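Local structure of nuclear RNA export factor 2 (Drosophila melanogaster, 6MRK) at residues Gly16-Asn21 / Arg176-Ala181; Arg24-Glu27 / Phe31-Asn34; Ser67-His72 / Leu132-Pro137; Phe164-Ala167 / Lys173-Arg176. The protein may take part in mRNA export from the nucleus and, in the ovary, acts with piwi and Nxt1 as an effector of cotranscriptional transposon silencing. One frame throughout, in Å; residues are numbered along the deposited sequence.

How the contacts relate
All four contacts lie in the NTF2-like domain, one part of a longer protein; its helices pack on a curved mixed sheet. Contacts 1 and 2 share helix 12-27, their centres about 13 Å apart; contact 2 folds the end of that helix onto the following loop and is nested within the long loop closed by contact 1. Contact 3 joins helix 59-70 to strand 123-135, its centre about 24 Å from that of contact 1, across the middle of the chain. Contact 4 closes the connection between neighbouring strands 152-166 and 176-188 and shares R176 with contact 1; about 36 Å separates its centre from that of contact 3. Contacts 1 and 3 thus pin two helices to the sheet, while contacts 2 and 4 fasten local turns.

Contact 1. Residues Gly16-Asn21 / Arg176-Ala181; sequences GAFLEN and RRLKIA
F18, on helix 12-27, and L178, on strand 176-188, meet in a CH-pi contact. The methyl CD2 of L178 stands over one face of the phenyl ring, 3.9 Å from the F18 centroid and 29° off the ring normal, displaced toward the CD1-CE1 bond: L178 CD2 is 3.5 Å from F18 CE1. The two side chains cross at about a right angle. F18 carries its ring anti to the backbone N (chi1 162°), which sends it out from the helix to the strand.

Apolar packing fills in around this pair. The other methyl of the leucine, L178 CD1, lies 3.9 Å from F18 CG, near the root of the ring. I180 approaches differently, bringing CD1 to the ring edge near its plane, 4.2 Å from F18 CZ. Outside the two segments, F160 of strand 152-166 meets F18 edge-to-face, and F164 of the same strand touches L178.

No hydrogen bond passes between helix and strand here; the backbone of 176-181 bonds instead with D165, T163 and V161 of strand 152-166 and with Y38 and I44. The joint therefore rests on dispersion and shape, part of the apolar core between helix and sheet.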
loop_
_atom_site.group_PDB
_atom_site.type_symbol
_atom_site.label_atom_id
_atom_site.label_comp_id
_atom_site.label_asym_id
_atom_site.label_seq_id
_atom_site.Cartn_x
_atom_site.Cartn_y
_atom_site.Cartn_z
ATOM N N GLY A 16 10.091 -1.362 -14.019
ATOM C CA GLY A 16 10.332 -0.184 -14.870
ATOM C C GLY A 16 9.185 0.075 -15.828
ATOM O O GLY A 16 8.839 1.239 -16.027
ATOM N N ALA A 17 8.606 -0.968 -16.415
ATOM C CA ALA A 17 7.558 -0.835 -17.449
ATOM C C ALA A 17 6.314 -0.186 -16.840
ATOM O O ALA A 17 5.938 0.897 -17.309
ATOM C CB ALA A 17 7.244 -2.175 -18.065
ATOM N N PHE A 18 5.697 -0.812 -15.838
ATOM C CA PHE A 18 4.415 -0.333 -15.267
ATOM C C PHE A 18 4.671 0.847 -14.327
ATOM O O PHE A 18 4.103 1.915 -14.553
ATOM C CB PHE A 18 3.669 -1.454 -14.542
ATOM C CG PHE A 18 2.614 -0.939 -13.598
ATOM C CD1 PHE A 18 1.581 -0.156 -14.081
ATOM C CD2 PHE A 18 2.681 -1.192 -12.233
ATOM C CE1 PHE A 18 0.610 0.339 -13.230
ATOM C CE2 PHE A 18 1.715 -0.691 -11.377
ATOM C CZ PHE A 18 0.684 0.075 -11.879
ATOM N N LEU A 19 5.462 0.635 -13.277
ATOM C CA LEU A 19 5.580 1.555 -12.117
ATOM C C LEU A 19 6.155 2.881 -12.609
ATOM O O LEU A 19 5.539 3.932 -12.391
ATOM C CB LEU A 19 6.475 0.904 -11.057
ATOM C CG LEU A 19 6.363 1.444 -9.634
ATOM C CD1 LEU A 19 4.917 1.539 -9.180
ATOM C CD2 LEU A 19 7.157 0.560 -8.687
ATOM N N GLU A 20 7.259 2.809 -13.335
ATOM C CA GLU A 20 8.016 4.001 -13.780
ATOM C C GLU A 20 7.326 4.677 -14.974
ATOM O O GLU A 20 7.658 5.830 -15.216
ATOM C CB GLU A 20 9.478 3.630 -14.051
ATOM C CG GLU A 20 10.216 3.188 -12.791
ATOM C CD GLU A 20 11.632 2.659 -12.966
ATOM O OE1 GLU A 20 12.124 1.988 -12.024
ATOM O OE2 GLU A 20 12.241 2.912 -14.033
ATOM N N ASN A 21 6.388 4.046 -15.672
ATOM C CA ASN A 21 5.584 4.758 -16.705
ATOM C C ASN A 21 4.363 5.397 -16.035
ATOM O O ASN A 21 4.118 6.600 -16.246
ATOM C CB ASN A 21 5.173 3.851 -17.870
ATOM C CG ASN A 21 6.299 3.621 -18.858
ATOM O OD1 ASN A 21 7.139 4.492 -19.071
ATOM N ND2 ASN A 21 6.348 2.447 -19.453
ATOM N N ARG A 176 -0.559 -8.757 -23.075
ATOM C CA ARG A 176 -1.186 -8.476 -21.757
ATOM C C ARG A 176 -1.446 -6.977 -21.608
ATOM O O ARG A 176 -0.542 -6.181 -21.833
ATOM C CB ARG A 176 -0.313 -9.026 -20.628
ATOM C CG ARG A 176 -0.687 -10.442 -20.204
ATOM C CD ARG A 176 0.503 -11.241 -19.707
ATOM N NE ARG A 176 1.419 -10.434 -18.909
ATOM C CZ ARG A 176 2.304 -10.915 -18.047
ATOM N NH1 ARG A 176 3.076 -10.077 -17.378
ATOM N NH2 ARG A 176 2.412 -12.216 -17.838
ATOM N N ARG A 177 -2.676 -6.630 -21.259
ATOM C CA ARG A 177 -3.065 -5.277 -20.795
ATOM C C ARG A 177 -3.065 -5.323 -19.263
ATOM O O ARG A 177 -3.548 -6.328 -18.675
ATOM C CB ARG A 177 -4.405 -4.876 -21.423
ATOM C CG ARG A 177 -5.078 -3.672 -20.777
ATOM C CD ARG A 177 -5.768 -2.720 -21.746
ATOM N NE ARG A 177 -6.758 -3.347 -22.622
ATOM C CZ ARG A 177 -6.701 -3.388 -23.958
ATOM N NH1 ARG A 177 -5.690 -2.837 -24.615
ATOM N NH2 ARG A 177 -7.665 -3.989 -24.635
ATOM N N LEU A 178 -2.470 -4.314 -18.637
ATOM C CA LEU A 178 -2.412 -4.226 -17.160
ATOM C C LEU A 178 -3.658 -3.479 -16.710
ATOM O O LEU A 178 -3.982 -2.453 -17.331
ATOM C CB LEU A 178 -1.136 -3.515 -16.714
ATOM C CG LEU A 178 -0.862 -3.620 -15.214
ATOM C CD1 LEU A 178 0.598 -3.947 -14.947
ATOM C CD2 LEU A 178 -1.258 -2.348 -14.478
ATOM N N LYS A 179 -4.354 -4.004 -15.709
ATOM C CA LYS A 179 -5.474 -3.267 -15.088
ATOM C C LYS A 179 -5.173 -3.163 -13.602
ATOM O O LYS A 179 -4.686 -4.145 -13.043
ATOM C CB LYS A 179 -6.820 -3.964 -15.331
ATOM C CG LYS A 179 -7.490 -3.739 -16.685
ATOM C CD LYS A 179 -7.407 -2.337 -17.217
ATOM C CE LYS A 179 -8.735 -1.814 -17.706
ATOM N NZ LYS A 179 -8.547 -0.598 -18.525
ATOM N N ILE A 180 -5.461 -2.014 -12.999
ATOM C CA ILE A 180 -5.375 -1.864 -11.522
ATOM C C ILE A 180 -6.726 -2.236 -10.913
ATOM O O ILE A 180 -7.758 -1.691 -11.322
ATOM C CB ILE A 180 -4.909 -0.461 -11.111
ATOM C CG1 ILE A 180 -3.579 -0.100 -11.769
ATOM C CG2 ILE A 180 -4.809 -0.395 -9.600
ATOM C CD1 ILE A 180 -3.315 1.373 -11.804
ATOM N N ALA A 181 -6.684 -3.160 -9.969
ATOM C CA ALA A 181 -7.852 -3.668 -9.230
ATOM C C ALA A 181 -7.932 -2.943 -7.884
ATOM O O ALA A 181 -9.035 -2.567 -7.489
ATOM C CB ALA A 181 -7.695 -5.157 -9.071
#

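Contact 2. Residues Arg24-Glu27 / Phe31-Asn34; sequences REFE and FRHN
E25 reaches N34 with its extended side chain: E25 OE2 lies 3.4 Å from N34 CB, so the carboxylate meets the aliphatic part of the asparagine. The two side chains cross at about a right angle at the more accessible margin of the contact.

F26 does most of the work, through both its ring and its carbonyl. The guanidinium of R32 lies flat on one ring face in a cation-pi stack, its CZ 3.9 Å from the F26 centroid and the planes 8° apart. Higher up the same arginine, R32 CD rests 3.6 Å from F26 CE1. A bend at chi3 (-72°) turns the guanidinium so that it faces the ring while its edge is offered to the backbone. There R32 NE donates to F26 O at 2.7 Å, close to the planes of both the carbonyl and the guanidinium, and R32 NH2 adds a weak bond to the same oxygen.

E27 supplies the next carbonyl, E27 O, which takes a second weak bond from R32 NH2 at 3.4 Å. Its own carboxylate turns elsewhere, to the backbone N of H107.

R32 thus gathers the carbonyls of F26 and E27, near the end of helix 12-27, together with L99 O, L102 O and P103 O, joining that helix to the end of helix 92-99 and the approach to strand 104-119, whose V105 touches F26.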
loop_
_atom_site.group_PDB
_atom_site.type_symbol
_atom_site.label_atom_id
_atom_site.label_comp_id
_atom_site.label_asym_id
_atom_site.label_seq_id
_atom_site.Cartn_x
_atom_site.Cartn_y
_atom_site.Cartn_z
ATOM N N ARG A 24 5.416 8.407 -13.889
ATOM C CA ARG A 24 5.754 9.557 -14.760
ATOM C C ARG A 24 4.471 10.196 -15.292
ATOM O O ARG A 24 4.463 11.414 -15.437
ATOM C CB ARG A 24 6.676 9.142 -15.901
ATOM C CG ARG A 24 8.153 9.266 -15.551
ATOM C CD ARG A 24 9.020 8.483 -16.526
ATOM N NE ARG A 24 10.421 8.316 -16.124
ATOM C CZ ARG A 24 11.064 7.148 -15.994
ATOM N NH1 ARG A 24 10.449 5.997 -16.215
ATOM N NH2 ARG A 24 12.341 7.137 -15.646
ATOM N N GLU A 25 3.430 9.418 -15.569
ATOM C CA GLU A 25 2.199 9.937 -16.212
ATOM C C GLU A 25 1.232 10.516 -15.179
ATOM O O GLU A 25 0.328 11.255 -15.598
ATOM C CB GLU A 25 1.518 8.827 -16.995
ATOM C CG GLU A 25 0.436 9.331 -17.924
ATOM C CD GLU A 25 0.133 8.352 -19.052
ATOM O OE1 GLU A 25 0.776 7.264 -19.096
ATOM O OE2 GLU A 25 -0.741 8.670 -19.884
ATOM N N PHE A 26 1.374 10.166 -13.896
ATOM C CA PHE A 26 0.591 10.763 -12.787
ATOM C C PHE A 26 1.121 12.176 -12.557
ATOM O O PHE A 26 0.321 13.066 -12.264
ATOM C CB PHE A 26 0.676 9.917 -11.514
ATOM C CG PHE A 26 -0.107 10.482 -10.358
ATOM C CD1 PHE A 26 -1.468 10.249 -10.252
ATOM C CD2 PHE A 26 0.503 11.275 -9.393
ATOM C CE1 PHE A 26 -2.205 10.788 -9.208
ATOM C CE2 PHE A 26 -0.233 11.802 -8.339
ATOM C CZ PHE A 26 -1.587 11.561 -8.253
ATOM N N GLU A 27 2.431 12.354 -12.739
ATOM C CA GLU A 27 3.221 13.569 -12.381
ATOM C C GLU A 27 2.486 14.837 -12.816
ATOM O O GLU A 27 2.098 15.627 -11.924
ATOM C CB GLU A 27 4.643 13.492 -12.959
ATOM C CG GLU A 27 5.521 12.510 -12.192
ATOM C CD GLU A 27 7.028 12.671 -12.266
ATOM O OE1 GLU A 27 7.509 13.423 -13.140
ATOM O OE2 GLU A 27 7.721 12.029 -11.441
ATOM N N PHE A 31 -2.380 16.101 -17.760
ATOM C CA PHE A 31 -2.545 14.912 -18.642
ATOM C C PHE A 31 -2.809 13.670 -17.780
ATOM O O PHE A 31 -2.680 12.524 -18.256
ATOM C CB PHE A 31 -1.338 14.785 -19.580
ATOM C CG PHE A 31 -1.025 16.072 -20.307
ATOM C CD1 PHE A 31 -1.930 16.616 -21.211
ATOM C CD2 PHE A 31 0.142 16.779 -20.036
ATOM C CE1 PHE A 31 -1.664 17.822 -21.848
ATOM C CE2 PHE A 31 0.407 17.979 -20.679
ATOM C CZ PHE A 31 -0.497 18.499 -21.581
ATOM N N ARG A 32 -3.238 13.894 -16.543
ATOM C CA ARG A 32 -3.398 12.820 -15.541
ATOM C C ARG A 32 -4.695 12.049 -15.786
ATOM O O ARG A 32 -4.796 10.907 -15.312
ATOM C CB ARG A 32 -3.388 13.419 -14.143
ATOM C CG ARG A 32 -3.356 12.354 -13.067
ATOM C CD ARG A 32 -3.417 13.038 -11.739
ATOM N NE ARG A 32 -2.161 13.704 -11.441
ATOM C CZ ARG A 32 -2.031 14.592 -10.479
ATOM N NH1 ARG A 32 -3.090 14.897 -9.759
ATOM N NH2 ARG A 32 -0.870 15.175 -10.244
ATOM N N HIS A 33 -5.645 12.637 -16.507
ATOM C CA HIS A 33 -6.899 11.961 -16.940
ATOM C C HIS A 33 -6.579 10.696 -17.758
ATOM O O HIS A 33 -7.438 9.788 -17.810
ATOM C CB HIS A 33 -7.789 12.924 -17.747
ATOM C CG HIS A 33 -7.196 13.459 -19.017
ATOM N ND1 HIS A 33 -6.269 14.483 -19.028
ATOM C CD2 HIS A 33 -7.415 13.147 -20.312
ATOM C CE1 HIS A 33 -5.926 14.767 -20.266
ATOM N NE2 HIS A 33 -6.619 13.960 -21.076
ATOM N N ASN A 34 -5.400 10.641 -18.390
ATOM C CA ASN A 34 -5.007 9.562 -19.331
ATOM C C ASN A 34 -4.661 8.282 -18.573
ATOM O O ASN A 34 -4.263 7.308 -19.232
ATOM C CB ASN A 34 -3.839 9.985 -20.222
ATOM C CG ASN A 34 -4.273 10.938 -21.310
ATOM O OD1 ASN A 34 -5.297 10.716 -21.956
ATOM N ND2 ASN A 34 -3.520 12.014 -21.491
#

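Contact 3. Residues Ser67-His72 / Leu132-Pro137; sequences SKYNRH and LRDEPP
Y69, near the end of helix 59-70, and D134, near the end of strand 123-135, have CA-CB bonds directed at each other from a helical turn and an extended chain, with no backbone hydrogen bond between the two segments. Their side chains come from opposite directions and carry the contact almost alone. The carboxylate of D134 arrives at the edge of the phenol, near the ring plane, with its own plane turned 87° against the ring. One oxygen does the touching: D134 OD2 lies 3.3 Å from Y69 CE2 and 3.4 Å from Y69 OH, alongside the hydroxyl corner of the ring. The hydroxyl may give this oxygen a weak hydrogen bond, but its proton has another acceptor within reach. With chi1 at -178°, the D134 carboxylate is stretched out from the strand, opposite its own amide nitrogen, toward the helix.

The stronger partner of D134 is R65, one turn earlier on the same helix as Y69, which forms a salt bridge to D134 OD1. The two oxygens are thereby divided, OD1 to the arginine and OD2 to the tyrosine edge, and the charge of this buried carboxylate is probably stabilised by R65.

P103 touches both Y69 and D134. V105 of strand 104-119 and L47 of strand 44-49 pack on the tyrosine, while L154 of strand 152-166 touches D134, placing the end of helix 59-70 against the sheet, the helix-on-sheet packing of the NTF2-like fold.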
loop_
_atom_site.group_PDB
_atom_site.type_symbol
_atom_site.label_atom_id
_atom_site.label_comp_id
_atom_site.label_asym_id
_atom_site.label_seq_id
_atom_site.Cartn_x
_atom_site.Cartn_y
_atom_site.Cartn_z
ATOM N N SER A 67 -3.619 19.543 3.145
ATOM C CA SER A 67 -5.097 19.449 3.101
ATOM C C SER A 67 -5.538 18.953 1.714
ATOM O O SER A 67 -6.609 18.347 1.613
ATOM C CB SER A 67 -5.738 20.756 3.487
ATOM O OG SER A 67 -5.440 21.767 2.545
ATOM N N LYS A 68 -4.728 19.174 0.683
ATOM C CA LYS A 68 -5.053 18.763 -0.702
ATOM C C LYS A 68 -5.244 17.244 -0.735
ATOM O O LYS A 68 -6.065 16.767 -1.545
ATOM C CB LYS A 68 -3.943 19.196 -1.662
ATOM C CG LYS A 68 -3.668 20.689 -1.699
ATOM C CD LYS A 68 -4.738 21.495 -2.393
ATOM C CE LYS A 68 -4.451 22.984 -2.330
ATOM N NZ LYS A 68 -5.692 23.795 -2.281
ATOM N N TYR A 69 -4.482 16.526 0.097
ATOM C CA TYR A 69 -4.531 15.048 0.262
ATOM C C TYR A 69 -5.534 14.704 1.359
ATOM O O TYR A 69 -6.393 13.837 1.147
ATOM C CB TYR A 69 -3.158 14.473 0.626
ATOM C CG TYR A 69 -2.100 14.750 -0.408
ATOM C CD1 TYR A 69 -2.014 13.985 -1.561
ATOM C CD2 TYR A 69 -1.218 15.816 -0.258
ATOM C CE1 TYR A 69 -1.063 14.261 -2.530
ATOM C CE2 TYR A 69 -0.268 16.109 -1.224
ATOM C CZ TYR A 69 -0.184 15.321 -2.363
ATOM O OH TYR A 69 0.770 15.572 -3.316
ATOM N N ASN A 70 -5.410 15.385 2.495
ATOM C CA ASN A 70 -6.209 15.113 3.716
ATOM C C ASN A 70 -7.710 15.193 3.430
ATOM O O ASN A 70 -8.467 14.377 4.011
ATOM C CB ASN A 70 -5.867 16.072 4.852
ATOM C CG ASN A 70 -4.906 15.436 5.825
ATOM O OD1 ASN A 70 -5.217 14.393 6.404
ATOM N ND2 ASN A 70 -3.736 16.032 5.992
ATOM N N ARG A 71 -8.150 16.139 2.605
ATOM C CA ARG A 71 -9.608 16.344 2.385
ATOM C C ARG A 71 -10.237 15.064 1.825
ATOM O O ARG A 71 -11.468 14.956 1.885
ATOM C CB ARG A 71 -9.905 17.529 1.465
ATOM C CG ARG A 71 -9.199 17.488 0.120
ATOM C CD ARG A 71 -9.894 18.400 -0.861
ATOM N NE ARG A 71 -9.907 19.774 -0.359
ATOM C CZ ARG A 71 -9.374 20.843 -0.958
ATOM N NH1 ARG A 71 -8.758 20.749 -2.132
ATOM N NH2 ARG A 71 -9.483 22.022 -0.370
ATOM N N HIS A 72 -9.430 14.130 1.324
ATOM C CA HIS A 72 -9.892 12.862 0.705
ATOM C C HIS A 72 -9.444 11.652 1.521
ATOM O O HIS A 72 -9.822 10.514 1.138
ATOM C CB HIS A 72 -9.306 12.723 -0.699
ATOM C CG HIS A 72 -9.658 13.836 -1.624
ATOM N ND1 HIS A 72 -10.953 14.027 -2.074
ATOM C CD2 HIS A 72 -8.895 14.788 -2.199
ATOM C CE1 HIS A 72 -10.978 15.069 -2.876
ATOM N NE2 HIS A 72 -9.723 15.550 -2.972
ATOM N N LEU A 132 8.653 12.261 -3.228
ATOM C CA LEU A 132 8.186 13.143 -4.317
ATOM C C LEU A 132 8.144 14.581 -3.818
ATOM O O LEU A 132 8.149 14.821 -2.586
ATOM C CB LEU A 132 6.826 12.683 -4.852
ATOM C CG LEU A 132 5.691 12.476 -3.846
ATOM C CD1 LEU A 132 5.070 13.792 -3.403
ATOM C CD2 LEU A 132 4.612 11.588 -4.459
ATOM N N ARG A 133 8.173 15.499 -4.773
ATOM C CA ARG A 133 8.024 16.939 -4.491
ATOM C C ARG A 133 6.596 17.314 -4.882
ATOM O O ARG A 133 6.207 17.050 -6.029
ATOM C CB ARG A 133 9.094 17.762 -5.207
ATOM C CG ARG A 133 8.755 19.243 -5.248
ATOM C CD ARG A 133 9.804 20.105 -5.918
ATOM N NE ARG A 133 10.189 19.625 -7.241
ATOM C CZ ARG A 133 11.411 19.219 -7.597
ATOM N NH1 ARG A 133 12.417 19.238 -6.736
ATOM N NH2 ARG A 133 11.628 18.815 -8.839
ATOM N N ASP A 134 5.841 17.840 -3.922
ATOM C CA ASP A 134 4.546 18.522 -4.172
ATOM C C ASP A 134 4.847 19.933 -4.700
ATOM O O ASP A 134 5.640 20.679 -4.076
ATOM C CB ASP A 134 3.646 18.506 -2.930
ATOM C CG ASP A 134 2.276 19.146 -3.124
ATOM O OD1 ASP A 134 2.156 20.050 -3.975
ATOM O OD2 ASP A 134 1.340 18.752 -2.403
ATOM N N GLU A 135 4.245 20.271 -5.836
ATOM C CA GLU A 135 4.528 21.530 -6.558
ATOM C C GLU A 135 3.259 22.352 -6.587
ATOM O O GLU A 135 2.161 21.798 -6.614
ATOM C CB GLU A 135 5.002 21.240 -7.973
ATOM C CG GLU A 135 6.017 20.130 -8.000
ATOM C CD GLU A 135 6.761 20.048 -9.310
ATOM O OE1 GLU A 135 6.110 20.244 -10.352
ATOM O OE2 GLU A 135 7.982 19.813 -9.276
ATOM N N PRO A 136 3.371 23.690 -6.605
ATOM C CA PRO A 136 2.186 24.530 -6.572
ATOM C C PRO A 136 1.873 24.956 -8.004
ATOM O O PRO A 136 2.746 24.860 -8.877
ATOM C CB PRO A 136 2.716 25.644 -5.682
ATOM C CG PRO A 136 4.205 25.785 -6.072
ATOM C CD PRO A 136 4.608 24.483 -6.734
ATOM N N PRO A 137 0.643 25.424 -8.328
ATOM C CA PRO A 137 0.405 25.967 -9.668
ATOM C C PRO A 137 1.522 26.966 -10.036
ATOM O O PRO A 137 1.257 27.998 -10.626
ATOM C CB PRO A 137 -0.989 26.587 -9.518
ATOM C CG PRO A 137 -1.654 25.698 -8.484
ATOM C CD PRO A 137 -0.556 25.454 -7.469
#

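Contact 4. Residues Phe164-Ala167 / Lys173-Arg176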
loop_
_atom_site.group_PDB
_atom_site.type_symbol
_atom_site.label_atom_id
_atom_site.label_comp_id
_atom_site.label_asym_id
_atom_site.label_seq_id
_atom_site.Cartn_x
_atom_site.Cartn_y
_atom_site.Cartn_z
ATOM N N PHE A 164 -3.747 -9.091 -15.175
ATOM C CA PHE A 164 -3.231 -9.248 -16.550
ATOM C C PHE A 164 -4.351 -9.863 -17.396
ATOM O O PHE A 164 -4.908 -10.910 -17.017
ATOM C CB PHE A 164 -1.959 -10.092 -16.482
ATOM C CG PHE A 164 -0.811 -9.504 -15.698
ATOM C CD1 PHE A 164 -0.703 -8.138 -15.490
ATOM C CD2 PHE A 164 0.207 -10.310 -15.225
ATOM C CE1 PHE A 164 0.376 -7.604 -14.807
ATOM C CE2 PHE A 164 1.281 -9.770 -14.536
ATOM C CZ PHE A 164 1.367 -8.419 -14.330
ATOM N N ASP A 165 -4.722 -9.183 -18.475
ATOM C CA ASP A 165 -5.804 -9.590 -19.408
ATOM C C ASP A 165 -5.233 -9.615 -20.822
ATOM O O ASP A 165 -4.478 -8.677 -21.154
ATOM C CB ASP A 165 -6.952 -8.584 -19.446
ATOM C CG ASP A 165 -7.360 -8.022 -18.099
ATOM O OD1 ASP A 165 -6.699 -8.348 -17.101
ATOM O OD2 ASP A 165 -8.335 -7.244 -18.065
ATOM N N GLU A 166 -5.613 -10.596 -21.647
ATOM C CA GLU A 166 -5.096 -10.667 -23.043
ATOM C C GLU A 166 -5.698 -9.467 -23.801
ATOM O O GLU A 166 -6.941 -9.334 -23.867
ATOM C CB GLU A 166 -5.300 -12.048 -23.696
ATOM C CG GLU A 166 -4.002 -12.669 -24.244
ATOM C CD GLU A 166 -2.937 -13.097 -23.217
ATOM O OE1 GLU A 166 -3.078 -14.204 -22.627
ATOM O OE2 GLU A 166 -1.952 -12.329 -22.994
ATOM N N ALA A 167 -4.831 -8.553 -24.237
ATOM C CA ALA A 167 -5.193 -7.413 -25.101
ATOM C C ALA A 167 -5.623 -8.015 -26.433
ATOM O O ALA A 167 -4.989 -9.011 -26.880
ATOM C CB ALA A 167 -4.030 -6.466 -25.257
ATOM N N LYS A 173 -1.651 -12.391 -31.935
ATOM C CA LYS A 173 -0.494 -12.452 -31.001
ATOM C C LYS A 173 -1.020 -12.177 -29.590
ATOM O O LYS A 173 -1.640 -11.109 -29.397
ATOM C CB LYS A 173 0.585 -11.417 -31.352
ATOM C CG LYS A 173 1.133 -11.464 -32.778
ATOM C CD LYS A 173 1.475 -12.873 -33.289
ATOM C CE LYS A 173 1.562 -12.981 -34.804
ATOM N NZ LYS A 173 0.226 -12.856 -35.456
ATOM N N ARG A 174 -0.781 -13.097 -28.653
ATOM C CA ARG A 174 -1.117 -12.897 -27.216
ATOM C C ARG A 174 -0.367 -11.638 -26.739
ATOM O O ARG A 174 0.852 -11.521 -27.042
ATOM C CB ARG A 174 -0.734 -14.123 -26.371
ATOM C CG ARG A 174 -1.192 -15.468 -26.932
ATOM C CD ARG A 174 -2.534 -15.945 -26.392
ATOM N NE ARG A 174 -2.480 -16.069 -24.938
ATOM C CZ ARG A 174 -3.288 -16.817 -24.180
ATOM N NH1 ARG A 174 -4.248 -17.553 -24.716
ATOM N NH2 ARG A 174 -3.127 -16.823 -22.864
ATOM N N ALA A 175 -1.068 -10.710 -26.082
ATOM C CA ALA A 175 -0.478 -9.536 -25.396
ATOM C C ALA A 175 -1.222 -9.318 -24.084
ATOM O O ALA A 175 -2.412 -9.636 -24.054
ATOM C CB ALA A 175 -0.571 -8.312 -26.272
ATOM N N ARG A 176 -0.559 -8.757 -23.075
ATOM C CA ARG A 176 -1.186 -8.476 -21.757
ATOM C C ARG A 176 -1.446 -6.977 -21.608
ATOM O O ARG A 176 -0.542 -6.181 -21.833
ATOM C CB ARG A 176 -0.313 -9.026 -20.628
ATOM C CG ARG A 176 -0.687 -10.442 -20.204
ATOM C CD ARG A 176 0.503 -11.241 -19.707
ATOM N NE ARG A 176 1.419 -10.434 -18.909
ATOM C CZ ARG A 176 2.304 -10.915 -18.047
ATOM N NH1 ARG A 176 3.076 -10.077 -17.378
ATOM N NH2 ARG A 176 2.412 -12.216 -17.838
#
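R176 bends at chi2 (149°) and chi3 (39°), folding its guanidinium back over the ring of F164, while E166 bends at chi2 to bring its carboxylate to R174. In the first pair the guanidinium and phenyl planes are nearly parallel and the groups stack, R176 CZ lying 4.1 Å from the F164 centroid. The cation-pi contact is off-centre: R176 NH1 is displaced toward the CD2-CE2 side and approaches F164 CE2 to 3.4 Å. The same NH1 also has a weak hydrogen bond with the hydroxyl of Y119.

In the second pair E166 OE1 forms a salt bridge with R174 NH2 at 2.6 Å. The two chains cross at about a right angle, and the oxygen comes over a face of the guanidinium, the two planes being 43° apart, so the pair is not a coplanar bidentate one.

These side chains lie at the loop end of a beta hairpin in the NTF2-like sheet, where strand 152-166 turns back through a loop into strand 176-188. E166 and R176 form an antiparallel non-hydrogen-bonded pair with CA atoms 4.7 Å apart, their CB atoms on the same face of the sheet. The main chain closes further along: A167 N donates to A175 O at 2.7 Å, the donor standing above the carbonyl plane. Around that bond, E166 CA makes a CA-H...O contact with A175 O, and R176 CA makes another with D165 O. Where the loop departs, the methyls A167 CB and A175 CB lie 4.1 Å apart.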